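Local coordinates for lipoteichoic acid primase (Listeria monocytogenes, PDB 4UOP), which is the extracellular catalytic domain of a lipoteichoic acid primase of the sulfatase family, probably a metal-dependent enzyme, and holds a magnesium ion, at residues N59-L65 with F214-S220. Residues are numbered along the deposited sequence; the frame is centred on the assembly and turned at random.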
loop_
_atom_site.group_PDB
_atom_site.type_symbol
_atom_site.label_atom_id
_atom_site.label_comp_id
_atom_site.label_asym_id
_atom_site.label_seq_id
_atom_site.Cartn_x
_atom_site.Cartn_y
_atom_site.Cartn_z
ATOM N N ASN B 59 -36.237 -2.330 -7.237
ATOM C CA ASN B 59 -35.183 -1.371 -6.947
ATOM C C ASN B 59 -34.031 -2.093 -6.251
ATOM O O ASN B 59 -34.161 -3.265 -5.863
ATOM C CB ASN B 59 -35.700 -0.241 -6.069
ATOM C CG ASN B 59 -36.947 0.385 -6.616
ATOM O OD1 ASN B 59 -36.924 0.988 -7.674
ATOM N ND2 ASN B 59 -38.056 0.223 -5.912
ATOM N N LEU B 60 -32.912 -1.397 -6.104
ATOM C CA LEU B 60 -31.724 -1.922 -5.415
ATOM C C LEU B 60 -31.213 -0.858 -4.440
ATOM O O LEU B 60 -30.899 0.268 -4.834
ATOM C CB LEU B 60 -30.628 -2.256 -6.413
ATOM C CG LEU B 60 -29.276 -2.730 -5.875
ATOM C CD1 LEU B 60 -29.432 -3.991 -5.065
ATOM C CD2 LEU B 60 -28.323 -2.939 -7.044
ATOM N N ILE B 61 -31.170 -1.223 -3.176
ATOM C CA ILE B 61 -30.587 -0.385 -2.130
ATOM C C ILE B 61 -29.434 -1.156 -1.478
ATOM O O ILE B 61 -29.615 -2.286 -0.989
ATOM C CB ILE B 61 -31.631 -0.007 -1.091
ATOM C CG1 ILE B 61 -32.749 0.812 -1.733
ATOM C CG2 ILE B 61 -30.962 0.742 0.063
ATOM C CD1 ILE B 61 -33.999 0.916 -0.884
ATOM N N ILE B 62 -28.244 -0.572 -1.473
ATOM C CA ILE B 62 -27.077 -1.211 -0.886
ATOM C C ILE B 62 -26.477 -0.264 0.151
ATOM O O ILE B 62 -26.241 0.920 -0.152
ATOM C CB ILE B 62 -26.017 -1.521 -1.946
ATOM C CG1 ILE B 62 -26.611 -2.451 -3.018
ATOM C CG2 ILE B 62 -24.787 -2.125 -1.297
ATOM C CD1 ILE B 62 -25.612 -2.896 -4.060
ATOM N N VAL B 63 -26.309 -0.765 1.368
ATOM C CA VAL B 63 -25.721 0.017 2.450
ATOM C C VAL B 63 -24.392 -0.617 2.871
ATOM O O VAL B 63 -24.344 -1.782 3.249
ATOM C CB VAL B 63 -26.630 0.139 3.677
ATOM C CG1 VAL B 63 -25.995 1.069 4.695
ATOM C CG2 VAL B 63 -28.014 0.632 3.291
ATOM N N GLN B 64 -23.332 0.172 2.765
ATOM C CA GLN B 64 -21.988 -0.206 3.155
ATOM C C GLN B 64 -21.741 0.359 4.549
ATOM O O GLN B 64 -21.703 1.579 4.716
ATOM C CB GLN B 64 -20.970 0.358 2.183
ATOM C CG GLN B 64 -19.547 -0.058 2.509
ATOM C CD GLN B 64 -18.530 0.387 1.486
ATOM O OE1 GLN B 64 -18.470 -0.136 0.354
ATOM N NE2 GLN B 64 -17.695 1.334 1.875
ATOM N N LEU B 65 -21.593 -0.533 5.511
ATOM C CA LEU B 65 -21.506 -0.178 6.934
ATOM C C LEU B 65 -20.051 -0.093 7.392
ATOM O O LEU B 65 -19.333 -1.098 7.436
ATOM C CB LEU B 65 -22.266 -1.214 7.751
ATOM C CG LEU B 65 -23.750 -1.324 7.410
ATOM C CD1 LEU B 65 -24.292 -2.647 7.924
ATOM C CD2 LEU B 65 -24.535 -0.157 7.989
ATOM N N PHE B 214 -34.638 2.502 -9.286
ATOM C CA PHE B 214 -33.417 3.146 -8.824
ATOM C C PHE B 214 -32.471 2.153 -8.152
ATOM O O PHE B 214 -32.895 1.121 -7.612
ATOM C CB PHE B 214 -33.743 4.312 -7.870
ATOM C CG PHE B 214 -34.447 3.894 -6.603
ATOM C CD1 PHE B 214 -33.733 3.479 -5.500
ATOM C CD2 PHE B 214 -35.834 3.915 -6.523
ATOM C CE1 PHE B 214 -34.376 3.096 -4.338
ATOM C CE2 PHE B 214 -36.481 3.538 -5.374
ATOM C CZ PHE B 214 -35.755 3.116 -4.271
ATOM N N TYR B 215 -31.186 2.471 -8.243
ATOM C CA TYR B 215 -30.143 1.866 -7.440
ATOM C C TYR B 215 -29.566 2.978 -6.586
ATOM O O TYR B 215 -29.064 3.982 -7.116
ATOM C CB TYR B 215 -29.066 1.229 -8.336
ATOM C CG TYR B 215 -27.724 0.942 -7.681
ATOM C CD1 TYR B 215 -27.634 0.528 -6.357
ATOM C CD2 TYR B 215 -26.542 1.049 -8.416
ATOM C CE1 TYR B 215 -26.399 0.257 -5.763
ATOM C CE2 TYR B 215 -25.314 0.760 -7.845
ATOM C CZ TYR B 215 -25.247 0.393 -6.508
ATOM O OH TYR B 215 -24.025 0.120 -5.938
ATOM N N ALA B 216 -29.669 2.819 -5.269
ATOM C CA ALA B 216 -29.058 3.742 -4.314
ATOM C C ALA B 216 -27.988 3.016 -3.500
ATOM O O ALA B 216 -28.252 1.950 -2.925
ATOM C CB ALA B 216 -30.124 4.308 -3.404
ATOM N N GLN B 217 -26.773 3.563 -3.493
ATOM C CA GLN B 217 -25.666 3.056 -2.669
ATOM C C GLN B 217 -25.403 4.072 -1.554
ATOM O O GLN B 217 -25.117 5.221 -1.848
ATOM C CB GLN B 217 -24.408 2.900 -3.502
ATOM C CG GLN B 217 -23.196 2.446 -2.713
ATOM C CD GLN B 217 -23.045 0.943 -2.605
ATOM O OE1 GLN B 217 -23.573 0.179 -3.429
ATOM N NE2 GLN B 217 -22.256 0.504 -1.626
ATOM N N LEU B 218 -25.534 3.643 -0.307
ATOM C CA LEU B 218 -25.306 4.498 0.844
ATOM C C LEU B 218 -24.063 4.015 1.572
ATOM O O LEU B 218 -23.904 2.807 1.820
ATOM C CB LEU B 218 -26.511 4.478 1.780
ATOM C CG LEU B 218 -27.803 5.088 1.238
ATOM C CD1 LEU B 218 -28.576 4.094 0.397
ATOM C CD2 LEU B 218 -28.708 5.561 2.365
ATOM N N ILE B 219 -23.166 4.940 1.912
ATOM C CA ILE B 219 -21.927 4.623 2.582
ATOM C C ILE B 219 -22.015 5.271 3.968
ATOM O O ILE B 219 -22.019 6.441 4.046
ATOM C CB ILE B 219 -20.713 5.209 1.830
ATOM C CG1 ILE B 219 -20.803 4.863 0.346
ATOM C CG2 ILE B 219 -19.416 4.686 2.367
ATOM C CD1 ILE B 219 -20.663 3.418 0.113
ATOM N N SER B 220 -22.080 4.462 5.014
ATOM C CA SER B 220 -22.175 4.957 6.384
ATOM C C SER B 220 -20.848 5.484 6.885
ATOM O O SER B 220 -19.862 5.258 6.247
ATOM C CB SER B 220 -22.712 3.891 7.318
ATOM O OG SER B 220 -21.715 3.067 7.729
#
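Ile62 meets two side chains of strand 214-219 at once: its CD1 lies 3.7 Å from Tyr215 CE1, while its CB and CG2 pack against the amide of Gln217, Ile62 CB 3.3 Å from Gln217 OE1. A bend at chi2 (88°) turns that amide toward Ile62 and brings OE1 within 2.6 Å of Tyr215 OH, its hydrogen-bond donor. Leu60 runs alongside Tyr215 and sets CD2 over the ring face, a CH-pi contact 4.0 Å from the centroid. On the other side of the sheet, Ile61 CG2 reaches Leu218 CD1 (4.1 Å), and Ile61 CG1 comes to the edge of the Phe214 ring; helix 193-209 packs on Phe214, Ala216 and Leu218. The Asn59 amide stacks on one face of that ring, the planes 14° apart, and Asn59 OD1 accepts the Phe214 N-H (N to OD1 3.2 Å). Between the strands, backbone bonds alternate in direction from Leu60 N-Phe214 O (2.9 Å) to Ser220 N-Gln64 O (2.9 Å), and the axes diverge by just 4°, evidence of regular parallel pairing. At the polar end, Gln64 lies beside Ile219 with OE1 hydrogen-bonded to Tyr282 OH. Strand 59-65 runs directly into the magnesium ligand Glu66, whose N is hydrogen-bonded to Ser220 OG at the end of its neighbour; these are adjacent parallel strands of the sulfatase-type alpha/beta fold.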